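Local coordinates for putative uncharacterized protein gbs0355 (Streptococcus agalactiae, PDB 3OKZ) that is of unknown function but belongs to the LytR/CpsA/Psr family, many of whose members are thought to attach anionic glycopolymers to the cell wall of Gram-positive bacteria, at residues V48-N51 against K56-M59; L105-D110 against K276-K281; Y244-E249 against K264-A269. All coordinates share one frame; numbering follows the deposited sequence.

The three contacts lie round the central mixed sheet of the LytR/CpsA/Psr part of the protein and the helix 264-277 packed on it. Contact 1 joins two adjacent strands, 41-51 and 56-62; contact 2 sets the loop after helix 93-105 against the end of helix 264-277, and contact 3 sets the start of that helix against strand 241-252, the next neighbour of 56-62. Centres of contacts 1 and 2, which touch at Asn-51 and Glu-277, are about 11 Å apart, those of 2 and 3 about 16 Å, and those of 1 and 3 about 18 Å. Contact 1 closes first along the chain, and contact 3 is nested within contact 2. Together, contacts 3 and 2 hold this late helix at its start and end.

Contact 1 (V48-N51 against K56-M59); sequences VTIN and KTTM
Thr-49 and Thr-58 face each other as a hydrogen-bonded antiparallel pair, and backbone bonds carry most of this contact. Thr-49 N reaches Thr-58 O at 3.0 Å, while the return bond from Thr-58 N to Thr-49 O measures 3.2 Å. Asn-51 N binds Lys-56 O at 3.1 Å; the reverse bond, Lys-56 N to Asn-51 O, is weak.

Among polar side chains, the hydroxyls of Thr-49 and Thr-58 lie on the face covered by helix 264-277. Each OG1 sits between its own backbone N and carbonyl carbon (chi1 64° and 76°), which turns the two hydroxyls towards each other across the strands. Their modelled separation is very short, and the bond between them is therefore doubtful. Asn-51 OD1 accepts a bond from Thr-54 N, and its ND2 donates to Glu-277 O.

Apolar contact belongs to the face of Val-48, Ile-50, Thr-57 and selenomethionine Met-59. Val-48 CG1 lies 4.1 Å from Thr-57 CG2 and 4.3 Å from Met-59 CG.

With a four-residue loop joining the strands, this is an antiparallel beta hairpin, buried within the central sheet of the LytR/CpsA/Psr domain.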
loop_
_atom_site.group_PDB
_atom_site.type_symbol
_atom_site.label_atom_id
_atom_site.label_comp_id
_atom_site.label_asym_id
_atom_site.label_seq_id
_atom_site.Cartn_x
_atom_site.Cartn_y
_atom_site.Cartn_z
ATOM N N VAL A 48 -5.401 0.401 -4.293
ATOM C CA VAL A 48 -5.794 1.562 -5.080
ATOM C C VAL A 48 -6.909 1.266 -6.069
ATOM O O VAL A 48 -6.891 0.234 -6.747
ATOM C CB VAL A 48 -4.598 2.112 -5.897
ATOM C CG1 VAL A 48 -4.877 3.545 -6.331
ATOM C CG2 VAL A 48 -3.310 2.017 -5.082
ATOM N N THR A 49 -7.874 2.179 -6.149
ATOM C CA THR A 49 -8.982 2.049 -7.091
ATOM C C THR A 49 -8.865 3.205 -8.060
ATOM O O THR A 49 -8.499 4.313 -7.656
ATOM C CB THR A 49 -10.350 2.198 -6.431
ATOM O OG1 THR A 49 -10.470 3.521 -5.905
ATOM C CG2 THR A 49 -10.535 1.195 -5.331
ATOM N N ILE A 50 -9.170 2.935 -9.329
ATOM C CA ILE A 50 -9.149 3.944 -10.397
ATOM C C ILE A 50 -10.357 3.663 -11.278
ATOM O O ILE A 50 -10.506 2.553 -11.803
ATOM C CB ILE A 50 -7.883 3.856 -11.293
ATOM C CG1 ILE A 50 -6.615 3.924 -10.444
ATOM C CG2 ILE A 50 -7.884 4.999 -12.297
ATOM C CD1 ILE A 50 -5.698 2.731 -10.635
ATOM N N ASN A 51 -11.230 4.656 -11.420
ATOM C CA ASN A 51 -12.428 4.499 -12.238
ATOM C C ASN A 51 -12.432 5.567 -13.317
ATOM O O ASN A 51 -12.800 6.718 -13.067
ATOM C CB ASN A 51 -13.679 4.640 -11.384
ATOM C CG ASN A 51 -14.930 4.286 -12.142
ATOM O OD1 ASN A 51 -15.177 4.807 -13.226
ATOM N ND2 ASN A 51 -15.732 3.397 -11.576
ATOM N N LYS A 56 -12.444 9.159 -10.861
ATOM C CA LYS A 56 -12.019 9.291 -9.476
ATOM C C LYS A 56 -11.053 8.196 -9.043
ATOM O O LYS A 56 -10.964 7.138 -9.667
ATOM C CB LYS A 56 -13.252 9.288 -8.568
ATOM C CG LYS A 56 -12.956 9.477 -7.076
ATOM C CD LYS A 56 -14.251 9.615 -6.255
ATOM C CE LYS A 56 -15.182 8.412 -6.430
ATOM N NZ LYS A 56 -16.471 8.538 -5.685
ATOM N N THR A 57 -10.331 8.463 -7.961
ATOM C CA THR A 57 -9.372 7.509 -7.423
ATOM C C THR A 57 -9.411 7.487 -5.900
ATOM O O THR A 57 -9.590 8.522 -5.259
ATOM C CB THR A 57 -7.942 7.856 -7.872
ATOM O OG1 THR A 57 -7.808 7.584 -9.270
ATOM C CG2 THR A 57 -6.915 7.045 -7.094
ATOM N N THR A 58 -9.249 6.301 -5.325
ATOM C CA THR A 58 -9.241 6.164 -3.875
ATOM C C THR A 58 -8.064 5.309 -3.448
ATOM O O THR A 58 -7.686 4.365 -4.145
ATOM C CB THR A 58 -10.508 5.479 -3.356
ATOM O OG1 THR A 58 -10.425 4.067 -3.612
ATOM C CG2 THR A 58 -11.746 6.065 -4.039
HETATM N N MSE A 59 -7.493 5.643 -2.296
HETATM C CA MSE A 59 -6.370 4.897 -1.751
HETATM C C MSE A 59 -6.655 4.460 -0.341
HETATM O O MSE A 59 -6.905 5.284 0.542
HETATM C CB MSE A 59 -5.121 5.747 -1.721
HETATM C CG MSE A 59 -4.678 6.248 -3.057
HETATM SE SE MSE A 59 -3.006 7.097 -2.801
HETATM C CE MSE A 59 -1.880 5.576 -3.199
#

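Contact 2 (L105-D110 against K276-K281); sequences LDINVD and KELDKK
Ile-107 and Lys-280 bring the two backbones nearest, their CA atoms 8.9 Å apart, too far for main-chain bonding. In segment 105-110 helix 93-105 finishes at Leu-105, Asp-106 turns the chain with a positive phi, and Ile-107 to Val-109 run extended towards strand 111-116. Segment 276-281 is likewise a helix end: helix 264-277 stops at Glu-277, and Asp-279, again with positive phi, reverses the chain so that Lys-280 points its CB at the loop opposite.

This second turn is a Schellman motif with Asp-279 as its C' residue. Lys-280 N pairs with Lys-275 O, and inside it Asp-279 N makes a weak bond to Lys-276 O. The two helix ends are also linked by a salt bridge between Asp-106 and Lys-275, while Leu-105 and Leu-278 both pack on strand 41-51.

Ile-107 supplies the contact from the loop. With CG1 anti to the backbone N (chi1 -174°) and chi2 fully extended, its longer branch reaches straight across. CD1 meets Leu-278 CD2 at 3.4 Å and Lys-280 CD at 3.5 Å, and the Ile-107 side chain crosses both partners at about a right angle. Further back, Ile-107 CG1 lies 3.6 Å from Lys-280 CE, so the lysine contributes its aliphatic stem rather than its charge. The Lys-280 chain bends only at its last torsion (chi4 -66°). Its NZ stays 5.9 Å from Asp-110 OD2, a carboxylate oxygen already hydrogen-bonded to Ser-11 OG; Asp-110 OD1 receives a bond from Ser-21 N.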
loop_
_atom_site.group_PDB
_atom_site.type_symbol
_atom_site.label_atom_id
_atom_site.label_comp_id
_atom_site.label_asym_id
_atom_site.label_seq_id
_atom_site.Cartn_x
_atom_site.Cartn_y
_atom_site.Cartn_z
ATOM N N LEU A 105 -10.213 -8.306 1.894
ATOM C CA LEU A 105 -11.270 -7.439 1.398
ATOM C C LEU A 105 -12.408 -8.131 0.661
ATOM O O LEU A 105 -13.414 -7.493 0.368
ATOM C CB LEU A 105 -10.677 -6.385 0.480
ATOM C CG LEU A 105 -9.616 -5.472 1.080
ATOM C CD1 LEU A 105 -9.054 -4.585 -0.033
ATOM C CD2 LEU A 105 -10.223 -4.635 2.202
ATOM N N ASP A 106 -12.260 -9.418 0.360
ATOM C CA ASP A 106 -13.303 -10.151 -0.362
ATOM C C ASP A 106 -13.479 -9.546 -1.750
ATOM O O ASP A 106 -14.563 -9.058 -2.104
ATOM C CB ASP A 106 -14.636 -10.077 0.383
ATOM C CG ASP A 106 -15.721 -10.879 -0.301
ATOM O OD1 ASP A 106 -15.488 -12.079 -0.552
ATOM O OD2 ASP A 106 -16.799 -10.320 -0.589
ATOM N N ILE A 107 -12.403 -9.576 -2.530
ATOM C CA ILE A 107 -12.407 -9.009 -3.869
ATOM C C ILE A 107 -11.175 -9.473 -4.634
ATOM O O ILE A 107 -10.155 -9.841 -4.043
ATOM C CB ILE A 107 -12.401 -7.459 -3.795
ATOM C CG1 ILE A 107 -12.550 -6.859 -5.188
ATOM C CG2 ILE A 107 -11.094 -6.969 -3.191
ATOM C CD1 ILE A 107 -12.544 -5.345 -5.181
ATOM N N ASN A 108 -11.280 -9.474 -5.955
ATOM C CA ASN A 108 -10.155 -9.859 -6.789
ATOM C C ASN A 108 -9.441 -8.570 -7.169
ATOM O O ASN A 108 -10.038 -7.622 -7.703
ATOM C CB ASN A 108 -10.642 -10.626 -8.026
ATOM C CG ASN A 108 -11.041 -12.078 -7.695
ATOM O OD1 ASN A 108 -11.440 -12.848 -8.576
ATOM N ND2 ASN A 108 -10.926 -12.449 -6.419
ATOM N N VAL A 109 -8.159 -8.527 -6.855
ATOM C CA VAL A 109 -7.334 -7.352 -7.122
ATOM C C VAL A 109 -6.721 -7.368 -8.525
ATOM O O VAL A 109 -5.697 -8.003 -8.753
ATOM C CB VAL A 109 -6.193 -7.257 -6.079
ATOM C CG1 VAL A 109 -5.399 -5.986 -6.285
ATOM C CG2 VAL A 109 -6.768 -7.314 -4.683
ATOM N N ASP A 110 -7.344 -6.654 -9.450
ATOM C CA ASP A 110 -6.884 -6.570 -10.834
ATOM C C ASP A 110 -5.368 -6.640 -11.056
ATOM O O ASP A 110 -4.859 -7.568 -11.691
ATOM C CB ASP A 110 -7.433 -5.285 -11.455
ATOM C CG ASP A 110 -8.907 -5.376 -11.759
ATOM O OD1 ASP A 110 -9.596 -4.341 -11.711
ATOM O OD2 ASP A 110 -9.376 -6.489 -12.057
ATOM N N LYS A 276 -17.929 -0.596 -4.607
ATOM C CA LYS A 276 -18.686 0.381 -5.376
ATOM C C LYS A 276 -17.770 1.061 -6.394
ATOM O O LYS A 276 -18.204 1.415 -7.488
ATOM C CB LYS A 276 -19.301 1.440 -4.462
ATOM C CG LYS A 276 -20.035 2.541 -5.227
ATOM C CD LYS A 276 -20.406 3.736 -4.347
ATOM C CE LYS A 276 -21.366 3.356 -3.225
ATOM N NZ LYS A 276 -21.745 4.524 -2.378
ATOM N N GLU A 277 -16.500 1.240 -6.030
ATOM C CA GLU A 277 -15.520 1.883 -6.910
ATOM C C GLU A 277 -15.195 1.047 -8.139
ATOM O O GLU A 277 -15.065 1.583 -9.242
ATOM C CB GLU A 277 -14.213 2.155 -6.159
ATOM C CG GLU A 277 -14.341 3.152 -5.041
ATOM C CD GLU A 277 -15.023 4.418 -5.494
ATOM O OE1 GLU A 277 -14.739 4.866 -6.627
ATOM O OE2 GLU A 277 -15.833 4.969 -4.716
ATOM N N LEU A 278 -15.041 -0.261 -7.949
ATOM C CA LEU A 278 -14.710 -1.133 -9.069
ATOM C C LEU A 278 -15.952 -1.643 -9.792
ATOM O O LEU A 278 -15.864 -2.564 -10.616
ATOM C CB LEU A 278 -13.869 -2.328 -8.602
ATOM C CG LEU A 278 -12.471 -2.113 -8.008
ATOM C CD1 LEU A 278 -11.901 -0.761 -8.452
ATOM C CD2 LEU A 278 -12.547 -2.195 -6.500
ATOM N N ASP A 279 -17.102 -1.032 -9.500
ATOM C CA ASP A 279 -18.357 -1.446 -10.123
ATOM C C ASP A 279 -18.615 -2.921 -9.815
ATOM O O ASP A 279 -18.801 -3.740 -10.722
ATOM C CB ASP A 279 -18.323 -1.246 -11.648
ATOM C CG ASP A 279 -18.646 0.186 -12.072
ATOM O OD1 ASP A 279 -19.295 0.919 -11.296
ATOM O OD2 ASP A 279 -18.264 0.574 -13.200
ATOM N N LYS A 280 -18.595 -3.253 -8.528
ATOM C CA LYS A 280 -18.852 -4.616 -8.074
ATOM C C LYS A 280 -20.035 -4.587 -7.122
ATOM O O LYS A 280 -20.279 -3.592 -6.451
ATOM C CB LYS A 280 -17.635 -5.183 -7.350
ATOM C CG LYS A 280 -16.465 -5.473 -8.255
ATOM C CD LYS A 280 -15.202 -5.731 -7.446
ATOM C CE LYS A 280 -14.051 -6.123 -8.344
ATOM N NZ LYS A 280 -14.298 -7.434 -8.988
ATOM N N LYS A 281 -20.784 -5.676 -7.078
ATOM C CA LYS A 281 -21.928 -5.739 -6.191
ATOM C C LYS A 281 -21.397 -5.749 -4.763
ATOM O O LYS A 281 -20.319 -6.286 -4.502
ATOM C CB LYS A 281 -22.746 -7.004 -6.476
ATOM C CG LYS A 281 -23.468 -6.996 -7.822
ATOM C CD LYS A 281 -24.493 -8.109 -7.871
ATOM C CE LYS A 281 -25.391 -8.004 -9.088
ATOM N NZ LYS A 281 -26.407 -9.102 -9.100
#

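Contact 3 (Y244-E249 against K264-A269); sequences YQLKGE and KKHLLA
His-266 reaches from the first turn of helix 264-277 to Leu-246 and Lys-247, packing the start of the helix against the broken part of sheet strand 241-252, the strand next to 56-62. Its CB is directed at the strand segment, and a chi1 of -169° extends the imidazole away from the helix backbone N to the main chain there. At the ring, ND1 comes to 3.3 Å from Lys-247 O, which lies oblique to the ring plane. The next atom, CE1, is 3.4 Å from the same Lys-247 O, and it meets Lys-247 N at 3.8 Å, edge-on and in the plane of the ring. CE1 also touches a methyl, Leu-246 CD1, at 4.1 Å.

That methyl continues the contact inward, lying 4.4 Å from Leu-267 CD1; Leu-246 itself packs on Leu-62 of the neighbouring strand. The carbonyl of Leu-246 accepts a bond from Gln-245 NE2 (3.1 Å), the donor standing above the carbonyl plane.

The ring thus lies against the backbone N and O of Lys-247 and a leucine methyl. With no charged partner for it in these two segments, the contact is mixed polar and apolar, although the nearby Lys-247 carbonyl would tend to polarise the imidazole.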
loop_
_atom_site.group_PDB
_atom_site.type_symbol
_atom_site.label_atom_id
_atom_site.label_comp_id
_atom_site.label_asym_id
_atom_site.label_seq_id
_atom_site.Cartn_x
_atom_site.Cartn_y
_atom_site.Cartn_z
ATOM N N TYR A 244 -8.026 6.729 2.372
ATOM C CA TYR A 244 -8.639 6.122 3.545
ATOM C C TYR A 244 -7.662 5.189 4.238
ATOM O O TYR A 244 -6.741 4.657 3.612
ATOM C CB TYR A 244 -9.885 5.325 3.161
ATOM C CG TYR A 244 -10.895 6.089 2.335
ATOM C CD1 TYR A 244 -10.655 6.374 0.988
ATOM C CD2 TYR A 244 -12.095 6.524 2.900
ATOM C CE1 TYR A 244 -11.581 7.072 0.225
ATOM C CE2 TYR A 244 -13.032 7.226 2.148
ATOM C CZ TYR A 244 -12.770 7.498 0.812
ATOM O OH TYR A 244 -13.691 8.210 0.072
ATOM N N GLN A 245 -7.876 4.990 5.534
ATOM C CA GLN A 245 -7.029 4.117 6.335
ATOM C C GLN A 245 -7.886 3.019 6.974
ATOM O O GLN A 245 -8.871 3.295 7.658
ATOM C CB GLN A 245 -6.305 4.924 7.427
ATOM C CG GLN A 245 -5.481 4.069 8.410
ATOM C CD GLN A 245 -4.277 3.399 7.771
ATOM O OE1 GLN A 245 -3.363 4.066 7.299
ATOM N NE2 GLN A 245 -4.275 2.076 7.758
ATOM N N LEU A 246 -7.512 1.771 6.729
ATOM C CA LEU A 246 -8.228 0.633 7.287
ATOM C C LEU A 246 -7.630 0.347 8.660
ATOM O O LEU A 246 -6.446 0.037 8.769
ATOM C CB LEU A 246 -8.050 -0.577 6.375
ATOM C CG LEU A 246 -8.596 -1.896 6.913
ATOM C CD1 LEU A 246 -10.115 -1.808 7.034
ATOM C CD2 LEU A 246 -8.182 -3.025 5.988
ATOM N N LYS A 247 -8.432 0.462 9.712
ATOM C CA LYS A 247 -7.904 0.208 11.050
ATOM C C LYS A 247 -8.866 -0.489 12.003
ATOM O O LYS A 247 -10.077 -0.282 11.940
ATOM C CB LYS A 247 -7.430 1.521 11.684
ATOM C CG LYS A 247 -8.461 2.634 11.638
ATOM C CD LYS A 247 -7.933 3.919 12.276
ATOM C CE LYS A 247 -8.876 5.095 12.007
ATOM N NZ LYS A 247 -8.556 6.306 12.816
ATOM N N GLY A 248 -8.313 -1.321 12.880
ATOM C CA GLY A 248 -9.132 -2.013 13.859
ATOM C C GLY A 248 -8.798 -1.540 15.266
ATOM O O GLY A 248 -7.965 -0.649 15.441
ATOM N N GLU A 249 -9.449 -2.118 16.274
ATOM C CA GLU A 249 -9.172 -1.746 17.654
ATOM C C GLU A 249 -7.871 -2.410 18.073
ATOM O O GLU A 249 -7.547 -3.490 17.597
ATOM C CB GLU A 249 -10.298 -2.208 18.576
ATOM C CG GLU A 249 -11.088 -1.068 19.212
ATOM C CD GLU A 249 -12.033 -0.396 18.236
ATOM O OE1 GLU A 249 -11.583 -0.042 17.122
ATOM O OE2 GLU A 249 -13.223 -0.219 18.587
ATOM N N LYS A 264 -16.524 -6.150 12.606
ATOM C CA LYS A 264 -17.355 -6.561 11.485
ATOM C C LYS A 264 -17.974 -5.344 10.797
ATOM O O LYS A 264 -17.835 -5.169 9.583
ATOM C CB LYS A 264 -18.464 -7.506 11.955
ATOM C CG LYS A 264 -17.997 -8.914 12.342
ATOM C CD LYS A 264 -19.172 -9.812 12.771
ATOM C CE LYS A 264 -18.716 -11.210 13.197
ATOM N NZ LYS A 264 -19.835 -12.035 13.751
ATOM N N LYS A 265 -18.640 -4.503 11.579
ATOM C CA LYS A 265 -19.304 -3.314 11.053
ATOM C C LYS A 265 -18.412 -2.478 10.138
ATOM O O LYS A 265 -18.869 -1.949 9.126
ATOM C CB LYS A 265 -19.776 -2.434 12.212
ATOM C CG LYS A 265 -20.792 -1.361 11.844
ATOM C CD LYS A 265 -22.218 -1.920 11.840
ATOM C CE LYS A 265 -23.264 -0.816 11.681
ATOM N NZ LYS A 265 -24.658 -1.323 11.858
ATOM N N HIS A 266 -17.138 -2.368 10.500
ATOM C CA HIS A 266 -16.183 -1.557 9.751
ATOM C C HIS A 266 -15.653 -2.194 8.474
ATOM O O HIS A 266 -15.799 -1.635 7.388
ATOM C CB HIS A 266 -14.999 -1.200 10.648
ATOM C CG HIS A 266 -14.091 -0.160 10.072
ATOM N ND1 HIS A 266 -12.722 -0.311 10.019
ATOM C CD2 HIS A 266 -14.353 1.070 9.564
ATOM C CE1 HIS A 266 -12.178 0.779 9.508
ATOM N NE2 HIS A 266 -13.146 1.633 9.224
ATOM N N LEU A 267 -15.026 -3.356 8.611
ATOM C CA LEU A 267 -14.451 -4.039 7.466
ATOM C C LEU A 267 -15.430 -4.223 6.317
ATOM O O LEU A 267 -15.040 -4.147 5.157
ATOM C CB LEU A 267 -13.858 -5.390 7.891
ATOM C CG LEU A 267 -13.265 -6.276 6.789
ATOM C CD1 LEU A 267 -12.349 -5.478 5.897
ATOM C CD2 LEU A 267 -12.516 -7.420 7.415
ATOM N N LEU A 268 -16.700 -4.457 6.624
ATOM C CA LEU A 268 -17.692 -4.627 5.565
ATOM C C LEU A 268 -17.782 -3.303 4.804
ATOM O O LEU A 268 -17.452 -3.232 3.622
ATOM C CB LEU A 268 -19.054 -5.000 6.169
ATOM C CG LEU A 268 -20.211 -5.516 5.295
ATOM C CD1 LEU A 268 -20.839 -4.382 4.521
ATOM C CD2 LEU A 268 -19.702 -6.596 4.364
ATOM N N ALA A 269 -18.207 -2.255 5.502
ATOM C CA ALA A 269 -18.335 -0.926 4.920
ATOM C C ALA A 269 -17.185 -0.565 3.978
ATOM O O ALA A 269 -17.400 -0.074 2.866
ATOM C CB ALA A 269 -18.420 0.104 6.028
#